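Local coordinates for protein F2 like fibronectin-binding protein (Streptococcus pneumoniae, PDB 5A0N) that probably serves as a surface adhesin of a Gram-positive pathogen, whose thioester domain is thought to attach covalently to host tissue through an internal thioester, at residues 118-130 with 171-185. Residues are numbered along the deposited sequence; the frame is centred on the assembly and turned at random.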
loop_
_atom_site.group_PDB
_atom_site.type_symbol
_atom_site.label_atom_id
_atom_site.label_comp_id
_atom_site.label_asym_id
_atom_site.label_seq_id
_atom_site.Cartn_x
_atom_site.Cartn_y
_atom_site.Cartn_z
ATOM N N LYS A 118 5.595 10.694 -4.078
ATOM C CA LYS A 118 6.356 11.798 -4.673
ATOM C C LYS A 118 6.563 11.658 -6.181
ATOM O O LYS A 118 6.753 12.655 -6.874
ATOM C CB LYS A 118 7.709 11.953 -3.928
ATOM C CG LYS A 118 8.604 13.109 -4.412
ATOM C CD LYS A 118 7.947 14.485 -4.337
ATOM N N ASP A 119 6.616 10.440 -6.678
ATOM C CA ASP A 119 6.827 10.176 -8.114
ATOM C C ASP A 119 8.067 10.910 -8.644
ATOM O O ASP A 119 7.988 11.754 -9.552
ATOM C CB ASP A 119 5.559 10.540 -8.888
ATOM C CG ASP A 119 5.540 10.024 -10.318
ATOM O OD1 ASP A 119 6.384 9.190 -10.679
ATOM O OD2 ASP A 119 4.657 10.466 -11.069
ATOM N N PRO A 120 9.256 10.557 -8.106
ATOM C CA PRO A 120 10.502 11.282 -8.445
ATOM C C PRO A 120 10.847 11.220 -9.912
ATOM O O PRO A 120 11.555 12.103 -10.385
ATOM C CB PRO A 120 11.578 10.551 -7.590
ATOM C CG PRO A 120 11.000 9.213 -7.325
ATOM C CD PRO A 120 9.518 9.455 -7.158
ATOM N N THR A 121 10.410 10.187 -10.629
ATOM C CA THR A 121 10.745 10.046 -12.055
ATOM C C THR A 121 9.562 10.369 -12.972
ATOM O O THR A 121 9.608 10.105 -14.168
ATOM C CB THR A 121 11.329 8.650 -12.376
ATOM O OG1 THR A 121 10.326 7.650 -12.161
ATOM C CG2 THR A 121 12.565 8.361 -11.498
ATOM N N ASP A 122 8.497 10.968 -12.424
ATOM C CA ASP A 122 7.387 11.468 -13.246
ATOM C C ASP A 122 6.765 10.355 -14.108
ATOM O O ASP A 122 6.495 10.525 -15.299
ATOM C CB ASP A 122 7.817 12.666 -14.096
ATOM C CG ASP A 122 7.668 13.965 -13.365
ATOM O OD1 ASP A 122 6.623 14.149 -12.714
ATOM O OD2 ASP A 122 8.587 14.785 -13.462
ATOM N N ILE A 123 6.461 9.243 -13.459
ATOM C CA ILE A 123 5.749 8.157 -14.107
ATOM C C ILE A 123 4.328 8.577 -14.434
ATOM O O ILE A 123 3.803 8.236 -15.501
ATOM C CB ILE A 123 5.788 6.890 -13.242
ATOM C CG1 ILE A 123 7.253 6.433 -13.116
ATOM C CG2 ILE A 123 4.886 5.808 -13.801
ATOM C CD1 ILE A 123 7.473 5.317 -12.140
ATOM N N VAL A 124 3.661 9.237 -13.481
ATOM C CA VAL A 124 2.259 9.579 -13.713
ATOM C C VAL A 124 2.066 10.495 -14.923
ATOM O O VAL A 124 1.200 10.237 -15.763
ATOM C CB VAL A 124 1.618 10.151 -12.453
ATOM C CG1 VAL A 124 0.221 10.719 -12.756
ATOM C CG2 VAL A 124 1.523 9.075 -11.387
ATOM N N LYS A 125 2.896 11.534 -15.059
ATOM C CA LYS A 125 2.794 12.393 -16.238
ATOM C C LYS A 125 2.964 11.602 -17.525
ATOM O O LYS A 125 2.270 11.822 -18.506
ATOM C CB LYS A 125 3.890 13.467 -16.246
ATOM C CG LYS A 125 3.674 14.673 -15.381
ATOM C CD LYS A 125 4.724 15.730 -15.686
ATOM N N ARG A 126 3.911 10.672 -17.535
ATOM C CA ARG A 126 4.159 9.900 -18.759
ATOM C C ARG A 126 3.052 8.898 -19.072
ATOM O O ARG A 126 2.792 8.628 -20.227
ATOM C CB ARG A 126 5.523 9.192 -18.650
ATOM C CG ARG A 126 6.686 10.181 -18.680
ATOM C CD ARG A 126 7.996 9.469 -18.633
ATOM N NE ARG A 126 8.303 8.960 -17.306
ATOM C CZ ARG A 126 9.092 7.927 -17.025
ATOM N NH1 ARG A 126 9.616 7.155 -17.977
ATOM N NH2 ARG A 126 9.333 7.682 -15.765
ATOM N N ALA A 127 2.444 8.301 -18.039
ATOM C CA ALA A 127 1.443 7.251 -18.250
ATOM C C ALA A 127 0.013 7.757 -18.360
ATOM O O ALA A 127 -0.765 7.209 -19.158
ATOM C CB ALA A 127 1.554 6.205 -17.138
ATOM N N TRP A 128 -0.324 8.741 -17.526
ATOM C CA TRP A 128 -1.694 9.296 -17.459
ATOM C C TRP A 128 -1.786 10.747 -17.919
ATOM O O TRP A 128 -2.887 11.269 -18.027
ATOM C CB TRP A 128 -2.315 9.164 -16.038
ATOM C CG TRP A 128 -2.705 7.789 -15.699
ATOM C CD1 TRP A 128 -3.882 7.168 -16.011
ATOM C CD2 TRP A 128 -1.925 6.823 -14.975
ATOM N NE1 TRP A 128 -3.863 5.864 -15.546
ATOM C CE2 TRP A 128 -2.665 5.637 -14.922
ATOM C CE3 TRP A 128 -0.667 6.854 -14.391
ATOM C CZ2 TRP A 128 -2.179 4.495 -14.306
ATOM C CZ3 TRP A 128 -0.191 5.714 -13.774
ATOM C CH2 TRP A 128 -0.928 4.560 -13.746
ATOM N N GLY A 129 -0.663 11.419 -18.156
ATOM C CA GLY A 129 -0.701 12.820 -18.564
ATOM C C GLY A 129 -1.263 13.631 -17.416
ATOM O O GLY A 129 -0.771 13.556 -16.280
ATOM N N THR A 130 -2.288 14.411 -17.729
ATOM C CA THR A 130 -2.924 15.317 -16.776
ATOM C C THR A 130 -4.076 14.661 -16.012
ATOM O O THR A 130 -4.706 15.322 -15.190
ATOM C CB THR A 130 -3.458 16.593 -17.472
ATOM O OG1 THR A 130 -4.437 16.242 -18.463
ATOM C CG2 THR A 130 -2.329 17.343 -18.133
ATOM N N GLN A 171 -2.661 2.341 -19.657
ATOM C CA GLN A 171 -1.834 3.292 -18.896
ATOM C C GLN A 171 -1.165 2.587 -17.723
ATOM O O GLN A 171 0.013 2.850 -17.420
ATOM C CB GLN A 171 -2.686 4.443 -18.361
ATOM C CG GLN A 171 -3.303 5.286 -19.442
ATOM C CD GLN A 171 -4.597 4.732 -20.033
ATOM O OE1 GLN A 171 -5.184 3.768 -19.558
ATOM N NE2 GLN A 171 -5.051 5.390 -21.084
ATOM N N GLN A 172 -1.882 1.683 -17.053
ATOM C CA GLN A 172 -1.247 0.882 -15.983
ATOM C C GLN A 172 -0.095 0.031 -16.489
ATOM O O GLN A 172 0.923 -0.090 -15.803
ATOM C CB GLN A 172 -2.277 0.000 -15.292
ATOM C CG GLN A 172 -3.191 0.775 -14.352
ATOM C CD GLN A 172 -4.192 -0.116 -13.674
ATOM O OE1 GLN A 172 -4.927 -0.832 -14.352
ATOM N NE2 GLN A 172 -4.243 -0.069 -12.363
ATOM N N LYS A 173 -0.295 -0.601 -17.637
ATOM C CA LYS A 173 0.755 -1.433 -18.211
ATOM C C LYS A 173 2.013 -0.595 -18.492
ATOM O O LYS A 173 3.138 -1.007 -18.201
ATOM C CB LYS A 173 0.266 -2.151 -19.453
ATOM C CG LYS A 173 -0.821 -3.172 -19.143
ATOM C CD LYS A 173 -1.393 -3.776 -20.406
ATOM C CE LYS A 173 -2.538 -4.726 -20.120
ATOM N NZ LYS A 173 -3.172 -5.180 -21.366
ATOM N N LYS A 174 1.828 0.608 -19.047
ATOM C CA LYS A 174 2.949 1.512 -19.299
ATOM C C LYS A 174 3.605 1.904 -17.980
ATOM O O LYS A 174 4.835 1.895 -17.857
ATOM C CB LYS A 174 2.502 2.750 -20.064
ATOM C CG LYS A 174 1.923 2.450 -21.435
ATOM C CD LYS A 174 1.476 3.716 -22.153
ATOM C CE LYS A 174 1.002 3.363 -23.557
ATOM N NZ LYS A 174 0.251 4.467 -24.204
ATOM N N ALA A 175 2.803 2.264 -16.980
ATOM C CA ALA A 175 3.346 2.660 -15.697
ATOM C C ALA A 175 4.163 1.539 -15.071
ATOM O O ALA A 175 5.198 1.818 -14.445
ATOM C CB ALA A 175 2.234 3.069 -14.746
ATOM N N LEU A 176 3.713 0.302 -15.186
ATOM C CA LEU A 176 4.458 -0.827 -14.608
ATOM C C LEU A 176 5.854 -0.946 -15.236
ATOM O O LEU A 176 6.822 -1.233 -14.539
ATOM C CB LEU A 176 3.660 -2.107 -14.769
ATOM C CG LEU A 176 4.242 -3.356 -14.112
ATOM C CD1 LEU A 176 4.506 -3.154 -12.640
ATOM C CD2 LEU A 176 3.306 -4.522 -14.416
ATOM N N GLU A 177 5.947 -0.717 -16.535
ATOM C CA GLU A 177 7.238 -0.767 -17.211
ATOM C C GLU A 177 8.142 0.358 -16.735
ATOM O O GLU A 177 9.362 0.194 -16.611
ATOM C CB GLU A 177 7.052 -0.741 -18.720
ATOM C CG GLU A 177 6.333 -1.978 -19.186
ATOM C CD GLU A 177 5.854 -1.952 -20.599
ATOM O OE1 GLU A 177 6.337 -1.171 -21.374
ATOM O OE2 GLU A 177 4.963 -2.750 -20.936
ATOM N N MET A 178 7.561 1.535 -16.513
ATOM C CA MET A 178 8.345 2.647 -15.979
ATOM C C MET A 178 8.804 2.391 -14.546
ATOM O O MET A 178 9.957 2.650 -14.210
ATOM C CB MET A 178 7.578 3.956 -16.091
ATOM C CG MET A 178 7.262 4.339 -17.531
ATOM S SD MET A 178 6.066 5.716 -17.567
ATOM C CE MET A 178 5.328 5.572 -19.147
ATOM N N ILE A 179 7.904 1.879 -13.707
ATOM C CA ILE A 179 8.289 1.482 -12.355
ATOM C C ILE A 179 9.491 0.527 -12.406
ATOM O O ILE A 179 10.465 0.694 -11.667
ATOM C CB ILE A 179 7.133 0.789 -11.610
ATOM C CG1 ILE A 179 6.016 1.786 -11.269
ATOM C CG2 ILE A 179 7.624 0.074 -10.364
ATOM C CD1 ILE A 179 4.691 1.122 -10.898
ATOM N N ARG A 180 9.412 -0.485 -13.268
ATOM C CA ARG A 180 10.468 -1.508 -13.309
ATOM C C ARG A 180 11.783 -0.943 -13.813
ATOM O O ARG A 180 12.850 -1.390 -13.381
ATOM C CB ARG A 180 10.032 -2.681 -14.165
ATOM C CG ARG A 180 8.988 -3.495 -13.419
ATOM C CD ARG A 180 8.396 -4.661 -14.183
ATOM N NE ARG A 180 7.538 -5.410 -13.263
ATOM C CZ ARG A 180 6.618 -6.281 -13.596
ATOM N NH1 ARG A 180 6.414 -6.599 -14.855
ATOM N NH2 ARG A 180 5.899 -6.837 -12.645
ATOM N N THR A 181 11.737 0.038 -14.700
ATOM C CA THR A 181 12.949 0.697 -15.192
ATOM C C THR A 181 13.539 1.645 -14.157
ATOM O O THR A 181 14.760 1.766 -14.051
ATOM C CB THR A 181 12.606 1.453 -16.483
ATOM O OG1 THR A 181 12.072 0.536 -17.445
ATOM C CG2 THR A 181 13.777 2.135 -17.073
ATOM N N ASP A 182 12.674 2.314 -13.391
ATOM C CA ASP A 182 13.080 3.460 -12.582
ATOM C C ASP A 182 13.330 3.173 -11.113
ATOM O O ASP A 182 13.841 4.030 -10.397
ATOM C CB ASP A 182 12.030 4.567 -12.641
ATOM C CG ASP A 182 11.851 5.178 -14.019
ATOM O OD1 ASP A 182 12.608 4.810 -14.954
ATOM O OD2 ASP A 182 10.922 6.021 -14.159
ATOM N N LEU A 183 12.992 1.969 -10.672
ATOM C CA LEU A 183 12.960 1.636 -9.240
ATOM C C LEU A 183 14.207 2.046 -8.441
ATOM O O LEU A 183 14.087 2.548 -7.333
ATOM C CB LEU A 183 12.785 0.113 -9.073
ATOM C CG LEU A 183 12.714 -0.461 -7.660
ATOM C CD1 LEU A 183 11.622 0.202 -6.841
ATOM C CD2 LEU A 183 12.494 -1.945 -7.675
ATOM N N TYR A 184 15.376 1.812 -9.025
ATOM C CA TYR A 184 16.635 2.023 -8.329
ATOM C C TYR A 184 17.309 3.326 -8.762
ATOM O O TYR A 184 18.381 3.664 -8.269
ATOM C CB TYR A 184 17.534 0.812 -8.582
ATOM C CG TYR A 184 16.921 -0.498 -8.128
ATOM C CD1 TYR A 184 16.650 -0.720 -6.782
ATOM C CD2 TYR A 184 16.595 -1.510 -9.034
ATOM C CE1 TYR A 184 16.095 -1.905 -6.336
ATOM C CE2 TYR A 184 16.019 -2.705 -8.589
ATOM C CZ TYR A 184 15.779 -2.897 -7.233
ATOM O OH TYR A 184 15.233 -4.076 -6.753
ATOM N N ASN A 185 16.664 4.111 -9.630
ATOM C CA ASN A 185 17.314 5.270 -10.259
ATOM C C ASN A 185 16.928 6.614 -9.580
ATOM O O ASN A 185 16.575 7.585 -10.248
ATOM C CB ASN A 185 17.039 5.281 -11.782
ATOM C CG ASN A 185 17.798 4.183 -12.529
ATOM O OD1 ASN A 185 18.852 3.754 -12.080
ATOM N ND2 ASN A 185 17.285 3.760 -13.682
HETATM O O HOH W 1 -0.562 6.547 -21.676
HETATM O O HOH W 2 -5.882 3.949 -16.411
#
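The indole of Trp128 takes Gln171 on one face: CB stands over the five-membered ring, 3.7 Å from its centroid, in a CH-pi contact. Gln172 CG comes up at the benzo edge, and a water in the ring plane accepts from Trp128 NE1 while donating to Gln171 OE1. Ala175 CB meets the far corner obliquely, 3.6 Å from Trp128 CH2. The other flat group, the Arg126 guanidinium, has Met178 SD over the centre of one face, the two side chains running antiparallel alongside one another. At its edge Arg126 NH2 binds Asp182 OD2 at 2.8 Å, a salt bridge with guanidinium and carboxylate only 20° from coplanar. A bend at chi3 (-75°) turns the guanidinium back over its own helix start, where NE donates nearly straight, in the guanidinium plane, to Asp122 O, and NH2 reaches Thr121 O by a more bent bond from above the carbonyl plane; with the salt bridge, these hold the group's rotation. Thr121 OG1 gives Asp182 OD2 a second donor at 2.6 Å, from the anti side; this double grip would probably stabilise the carboxylate's negative charge. Between these polar and aromatic ends, Ile123 is a knob in a hole formed by Ala175, Met178, Ile179 and Asp182, its CD1 3.9 Å from Ile179 CG1. Toward the Trp128 end, small side chains let the helices come close, Ala127 CB lying 4.0 Å from Ala175 CB. The example thus illustrates a short helix docked roughly antiparallel on a longer one, the segment axes 8.8 Å apart at 146°. Both fall largely in the pilus-presented adhesin helical insertion domain: helix 132-152 receives Val124, Trp128 and Gln172, whose amide also bonds Ser169, Gln141 and Tyr138, while helix 105-118 packs against Ile123 through Met115 and against Ile179 through Leu112.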